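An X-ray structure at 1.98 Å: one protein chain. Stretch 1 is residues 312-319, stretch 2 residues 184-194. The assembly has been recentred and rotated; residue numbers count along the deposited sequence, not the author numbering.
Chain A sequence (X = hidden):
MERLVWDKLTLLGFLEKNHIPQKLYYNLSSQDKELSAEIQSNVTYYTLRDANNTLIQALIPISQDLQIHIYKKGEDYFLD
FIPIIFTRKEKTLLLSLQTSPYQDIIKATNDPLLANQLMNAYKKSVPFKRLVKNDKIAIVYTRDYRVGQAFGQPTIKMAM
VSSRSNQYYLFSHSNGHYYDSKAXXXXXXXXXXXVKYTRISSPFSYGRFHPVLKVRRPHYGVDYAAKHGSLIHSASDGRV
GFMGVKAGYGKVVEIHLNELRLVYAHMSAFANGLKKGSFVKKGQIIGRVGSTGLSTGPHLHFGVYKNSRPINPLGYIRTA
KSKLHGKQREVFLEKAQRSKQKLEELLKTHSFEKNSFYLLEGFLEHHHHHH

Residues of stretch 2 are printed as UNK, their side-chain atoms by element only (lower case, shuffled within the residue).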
ATOM      1  N   ASN A 312      -2.074  -0.193  -9.374  1.00 30.38           N
ATOM      2  CA  ASN A 312      -2.679  -0.751 -10.578  1.00 32.11           C
ATOM      3  C   ASN A 312      -2.245  -2.211 -10.785  1.00 31.12           C
ATOM      4  O   ASN A 312      -1.054  -2.486 -10.991  1.00 31.55           O
ATOM      5  CB  ASN A 312      -2.321   0.079 -11.820  1.00 32.57           C
ATOM      6  CG  ASN A 312      -3.009  -0.434 -13.071  1.00 37.25           C
ATOM      7  OD1 ASN A 312      -3.828  -1.354 -13.032  1.00 37.32           O
ATOM      8  ND2 ASN A 312      -2.669   0.150 -14.191  1.00 42.08           N
ATOM      9  N   PRO A 313      -3.203  -3.158 -10.715  1.00 30.45           N
ATOM     10  CA  PRO A 313      -2.835  -4.578 -10.813  1.00 30.70           C
ATOM     11  C   PRO A 313      -2.187  -4.896 -12.165  1.00 30.66           C
ATOM     12  O   PRO A 313      -1.285  -5.732 -12.237  1.00 31.90           O
ATOM     13  CB  PRO A 313      -4.172  -5.297 -10.664  1.00 29.39           C
ATOM     14  CG  PRO A 313      -5.011  -4.346  -9.885  1.00 29.59           C
ATOM     15  CD  PRO A 313      -4.636  -2.996 -10.444  1.00 31.09           C
ATOM     16  N   LEU A 314      -2.633  -4.199 -13.203  1.00 31.75           N
ATOM     17  CA  LEU A 314      -2.155  -4.431 -14.552  1.00 35.12           C
ATOM     18  C   LEU A 314      -0.662  -4.204 -14.688  1.00 35.56           C
ATOM     19  O   LEU A 314       0.001  -4.906 -15.449  1.00 35.75           O
ATOM     20  CB  LEU A 314      -2.936  -3.570 -15.535  1.00 36.45           C
ATOM     21  CG  LEU A 314      -4.450  -3.835 -15.569  1.00 37.47           C
ATOM     22  CD1 LEU A 314      -5.005  -3.173 -16.817  1.00 39.28           C
ATOM     23  CD2 LEU A 314      -4.854  -5.314 -15.526  1.00 38.29           C
ATOM     24  N   GLY A 315      -0.114  -3.276 -13.909  1.00 34.64           N
ATOM     25  CA  GLY A 315       1.324  -3.082 -13.874  1.00 33.44           C
ATOM     26  C   GLY A 315       2.135  -4.299 -13.502  1.00 33.16           C
ATOM     27  O   GLY A 315       3.320  -4.371 -13.830  1.00 33.85           O
ATOM     28  N   TYR A 316       1.529  -5.263 -12.811  1.00 30.51           N
ATOM     29  CA  TYR A 316       2.239  -6.474 -12.405  1.00 31.80           C
ATOM     30  C   TYR A 316       1.852  -7.700 -13.201  1.00 32.50           C
ATOM     31  O   TYR A 316       2.370  -8.802 -12.927  1.00 31.71           O
ATOM     32  CB  TYR A 316       1.915  -6.815 -10.963  1.00 33.80           C
ATOM     33  CG  TYR A 316       2.607  -6.005  -9.919  1.00 36.95           C
ATOM     34  CD1 TYR A 316       3.937  -6.278  -9.560  1.00 39.10           C
ATOM     35  CD2 TYR A 316       1.923  -5.011  -9.234  1.00 41.07           C
ATOM     36  CE1 TYR A 316       4.569  -5.548  -8.565  1.00 39.93           C
ATOM     37  CE2 TYR A 316       2.541  -4.282  -8.238  1.00 42.92           C
ATOM     38  CZ  TYR A 316       3.862  -4.555  -7.902  1.00 42.42           C
ATOM     39  OH  TYR A 316       4.458  -3.813  -6.904  1.00 44.26           O
ATOM     40  N   ILE A 317       0.895  -7.564 -14.115  1.00 33.18           N
ATOM     41  CA  ILE A 317       0.566  -8.701 -14.976  1.00 37.26           C
ATOM     42  C   ILE A 317       1.447  -8.625 -16.214  1.00 40.79           C
ATOM     43  O   ILE A 317       1.291  -7.754 -17.036  1.00 40.09           O
ATOM     44  CB  ILE A 317      -0.923  -8.738 -15.312  1.00 38.95           C
ATOM     45  CG1 ILE A 317      -1.693  -9.011 -14.011  1.00 40.02           C
ATOM     46  CG2 ILE A 317      -1.208  -9.822 -16.343  1.00 38.72           C
ATOM     47  CD1 ILE A 317      -3.191  -9.035 -14.145  1.00 40.71           C
ATOM     48  N   ARG A 318       2.434  -9.486 -16.260  1.00 46.72           N
ATOM     49  CA  ARG A 318       3.485  -9.462 -17.255  1.00 56.37           C
ATOM     50  C   ARG A 318       4.196 -10.778 -17.129  1.00 59.30           C
ATOM     51  O   ARG A 318       4.023 -11.453 -16.150  1.00 61.51           O
ATOM     52  CB  ARG A 318       4.478  -8.346 -16.961  1.00 59.63           C
ATOM     53  CG  ARG A 318       5.363  -8.586 -15.739  1.00 66.94           C
ATOM     54  CD  ARG A 318       5.536  -7.335 -14.898  1.00 75.09           C
ATOM     55  NE  ARG A 318       5.916  -7.594 -13.507  1.00 78.69           N
ATOM     56  CZ  ARG A 318       6.221  -6.625 -12.649  1.00 82.28           C
ATOM     57  NH1 ARG A 318       6.183  -5.376 -13.061  1.00 77.02           N
ATOM     58  NH2 ARG A 318       6.582  -6.892 -11.397  1.00 79.82           N
ATOM     59  N   THR A 319       5.051 -11.106 -18.078  1.00 65.14           N
ATOM     60  CA  THR A 319       5.803 -12.351 -18.023  1.00 68.99           C
ATOM     61  C   THR A 319       7.245 -12.147 -17.649  1.00 67.14           C
ATOM     62  O   THR A 319       7.888 -13.026 -17.120  1.00 63.77           O
ATOM     63  CB  THR A 319       5.789 -13.062 -19.370  1.00 71.04           C
ATOM     64  OG1 THR A 319       4.455 -13.116 -19.865  1.00 75.48           O
ATOM     65  CG2 THR A 319       6.300 -14.425 -19.199  1.00 74.33           C
ATOM     66  N   UNK A 184      16.163  -1.410 -14.083  1.00 35.98           N
ATOM     67  CA  UNK A 184      15.362  -2.612 -14.259  1.00 40.16           C
ATOM     68  C   UNK A 184      14.705  -3.035 -12.932  1.00 37.58           C
ATOM     69  O   UNK A 184      15.246  -2.821 -11.848  1.00 37.19           O
ATOM     70  n   UNK A 184      19.661  -4.813 -14.993  1.00 63.49           N
ATOM     71  o   UNK A 184      17.823  -5.702 -15.947  1.00 65.63           O
ATOM     72  c   UNK A 184      16.168  -3.728 -14.906  1.00 44.58           C
ATOM     73  c   UNK A 184      18.344  -4.923 -15.138  1.00 61.63           C
ATOM     74  c   UNK A 184      17.494  -4.014 -14.272  1.00 50.59           C
ATOM     75  N   UNK A 185      13.519  -3.613 -13.023  1.00 35.77           N
ATOM     76  CA  UNK A 185      12.710  -3.841 -11.826  1.00 35.38           C
ATOM     77  C   UNK A 185      13.320  -4.868 -10.887  1.00 36.27           C
ATOM     78  O   UNK A 185      13.915  -5.854 -11.322  1.00 35.46           O
ATOM     79  c   UNK A 185       8.929  -4.558 -11.424  1.00 37.81           C
ATOM     80  c   UNK A 185      11.310  -4.265 -12.211  1.00 36.37           C
ATOM     81  o   UNK A 185       8.066  -4.528 -10.536  1.00 41.78           O
ATOM     82  o   UNK A 185       8.632  -4.586 -12.631  1.00 42.03           O
ATOM     83  c   UNK A 185      10.387  -4.524 -11.022  1.00 35.77           C
ATOM     84  N   UNK A 186      13.185  -4.619  -9.592  1.00 33.99           N
ATOM     85  CA  UNK A 186      13.607  -5.583  -8.588  1.00 34.50           C
ATOM     86  C   UNK A 186      12.489  -5.761  -7.592  1.00 34.67           C
ATOM     87  O   UNK A 186      11.615  -4.896  -7.466  1.00 31.96           O
ATOM     88  c   UNK A 186      14.911  -5.172  -7.875  1.00 36.29           C
ATOM     89  c   UNK A 186      16.061  -5.048  -8.894  1.00 39.38           C
ATOM     90  c   UNK A 186      14.718  -3.878  -7.086  1.00 35.36           C
ATOM     91  N   UNK A 187      12.501  -6.913  -6.934  1.00 32.47           N
ATOM     92  CA  UNK A 187      11.517  -7.256  -5.931  1.00 36.35           C
ATOM     93  C   UNK A 187      10.095  -7.222  -6.507  1.00 37.67           C
ATOM     94  O   UNK A 187       9.165  -6.878  -5.811  1.00 38.34           O
ATOM     95  c   UNK A 187      11.654  -6.308  -4.746  1.00 36.91           C
ATOM     96  N   UNK A 188       9.950  -7.558  -7.790  1.00 35.44           N
ATOM     97  CA  UNK A 188       8.659  -7.557  -8.444  1.00 36.96           C
ATOM     98  C   UNK A 188       7.826  -8.790  -8.107  1.00 36.76           C
ATOM     99  O   UNK A 188       8.204  -9.617  -7.273  1.00 36.02           O
ATOM    100  N   UNK A 189       6.673  -8.880  -8.749  1.00 32.72           N
ATOM    101  CA  UNK A 189       5.767 -10.007  -8.627  1.00 31.70           C
ATOM    102  C   UNK A 189       5.262 -10.245 -10.031  1.00 31.37           C
ATOM    103  O   UNK A 189       5.034  -9.301 -10.759  1.00 32.55           O
ATOM    104  c   UNK A 189       5.064 -10.410  -5.363  1.00 34.67           C
ATOM    105  c   UNK A 189       5.018  -9.376  -6.295  1.00 33.29           C
ATOM    106  c   UNK A 189       5.830  -8.896  -3.662  1.00 35.53           C
ATOM    107  c   UNK A 189       5.380  -8.096  -5.893  1.00 35.60           C
ATOM    108  c   UNK A 189       4.604  -9.644  -7.710  1.00 33.07           C
ATOM    109  c   UNK A 189       5.472 -10.179  -4.052  1.00 35.60           C
ATOM    110  c   UNK A 189       5.790  -7.854  -4.581  1.00 35.96           C
ATOM    111  N   UNK A 190       5.145 -11.496 -10.444  1.00 31.41           N
ATOM    112  CA  UNK A 190       4.586 -11.798 -11.772  1.00 33.13           C
ATOM    113  C   UNK A 190       3.189 -12.303 -11.461  1.00 31.69           C
ATOM    114  O   UNK A 190       3.017 -13.444 -11.058  1.00 31.52           O
ATOM    115  c   UNK A 190       7.761 -13.858 -12.857  1.00 44.34           C
ATOM    116  c   UNK A 190       5.415 -12.864 -12.505  1.00 35.97           C
ATOM    117  c   UNK A 190       6.935 -12.594 -12.592  1.00 41.35           C
ATOM    118  c   UNK A 190       7.267 -11.524 -13.622  1.00 44.91           C
ATOM    119  N   UNK A 191       2.216 -11.423 -11.581  1.00 28.32           N
ATOM    120  CA  UNK A 191       0.834 -11.779 -11.353  1.00 29.58           C
ATOM    121  C   UNK A 191       0.194 -12.279 -12.641  1.00 30.88           C
ATOM    122  O   UNK A 191       0.596 -11.897 -13.727  1.00 31.46           O
ATOM    123  c   UNK A 191       0.547 -11.046  -8.462  1.00 27.93           C
ATOM    124  c   UNK A 191      -0.485  -8.865  -9.165  1.00 30.02           C
ATOM    125  c   UNK A 191       0.497  -9.966  -9.526  1.00 28.25           C
ATOM    126  c   UNK A 191       0.062 -10.564 -10.854  1.00 28.70           C
ATOM    127  N   UNK A 192      -0.814 -13.121 -12.501  1.00 33.05           N
ATOM    128  CA  UNK A 192      -1.563 -13.650 -13.650  1.00 34.76           C
ATOM    129  C   UNK A 192      -2.976 -13.137 -13.568  1.00 31.89           C
ATOM    130  O   UNK A 192      -3.539 -13.036 -12.487  1.00 30.73           O
ATOM    131  c   UNK A 192      -0.333 -15.828 -14.014  1.00 40.42           C
ATOM    132  o   UNK A 192      -1.393 -17.940 -13.491  1.00 40.64           O
ATOM    133  c   UNK A 192      -1.620 -15.171 -13.598  1.00 36.14           C
ATOM    134  c   UNK A 192      -0.380 -17.342 -13.954  1.00 42.75           C
ATOM    135  o   UNK A 192       0.627 -17.952 -14.376  1.00 46.24           O
ATOM    136  N   UNK A 193      -3.553 -12.831 -14.716  1.00 30.65           N
ATOM    137  CA  UNK A 193      -4.930 -12.434 -14.797  1.00 28.97           C
ATOM    138  C   UNK A 193      -5.795 -13.539 -14.188  1.00 28.54           C
ATOM    139  O   UNK A 193      -5.663 -14.678 -14.578  1.00 27.41           O
ATOM    140  c   UNK A 193      -5.301 -12.233 -16.261  1.00 29.67           C
ATOM    141  o   UNK A 193      -4.490 -11.191 -16.799  1.00 30.21           O
ATOM    142  c   UNK A 193      -6.733 -11.869 -16.394  1.00 29.24           C
ATOM    143  N   UNK A 194      -6.666 -13.194 -13.211  1.00 27.08           N
ATOM    144  CA  UNK A 194      -7.328 -14.194 -12.368  1.00 29.71           C
ATOM    145  C   UNK A 194      -8.653 -14.730 -12.882  1.00 29.46           C
ATOM    146  O   UNK A 194      -9.266 -15.536 -12.199  1.00 28.47           O
ATOM    147  c   UNK A 194      -6.859 -11.829 -12.689  1.00 27.38           C
ATOM    148  c   UNK A 194      -7.747 -12.019 -11.474  1.00 29.73           C
ATOM    149  c   UNK A 194      -7.579 -13.430 -11.056  1.00 29.92           C
TER
HETATM  150  O   HOH W   1       1.145 -12.781 -16.394  1.00 37.40           O

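Position 184 carries three carbons, the third bearing one oxygen and one nitrogen; it lies beyond reach of stretch 1, and the terminal amide identifies Gln 184. At position 185 three carbons run out in an extended chain, and the third holds two oxygens, a carboxylate directed at the guanidinium of Arg 318. This is Glu 185. Its OE1 lies 2.6 Å from Arg 318 NH1 in a salt bridge, and Arg 318 NH2 donates to Glu 185 OE2 at 2.9 Å.

Position 186 has one carbon carrying two more, forked directly at CB, and makes no contact with stretch 1: Val 186. A single carbon at position 187, likewise remote, gives Ala 187. Position 188 has no side-chain atom, so it is Gly 188. Its CA lies 3.7 Å from Arg 318 NH2, near the guanidinium plane, and an ideal CB here would come within 2.7 Å of that nitrogen, a clash.

At position 189 one carbon leads into a six-carbon ring without a hydroxyl, which defines Phe 189. The edge of its ring is turned toward the face of Tyr 316 in an offset arrangement, with centroids 5.9 Å apart and planes at 70°. The backbone contributes as well: Arg 318 NH2 donates to Phe 189 O at 2.9 Å.

Position 190 bears four carbons forked at the second, and one branch end approaches the aliphatic part of Arg 318. It is Leu 190, with CD2 4.1 Å from Arg 318 CG. Position 191 repeats the four-carbon fork, but its CB points toward stretch 1 and the side chain packs against Tyr 316 and Ile 317. In this residue, Leu 191, CD1 reaches to 3.6 Å from Tyr 316 CB, while CB lies 3.9 Å from Ile 317 CG1.

Position 192 has three carbons, the third carrying two oxygens, and its CA-to-CB bond points away from stretch 1: Glu 192. Position 193 has one carbon carrying an oxygen and a carbon, hence Thr 193, whose OG1 is 3.6 Å from Ile 317 CG2. At position 194 three carbons close a ring onto the backbone nitrogen: Pro 194.

The contact joins a polar clasp to an apolar patch. Arg 318 reaches across to both a carboxylate and a carbonyl, while Tyr 316 and Ile 317 pack against Phe 189 and Leu 191. Between the backbones, Leu 191 N donates to Tyr 316 O at 3.0 Å, and a water donates to both Leu 191 O (2.9 Å from its oxygen) and Arg 318 O (3.2 Å), linking the two stretches.

Stretch 2 (184-194) QEVAGFLLETP
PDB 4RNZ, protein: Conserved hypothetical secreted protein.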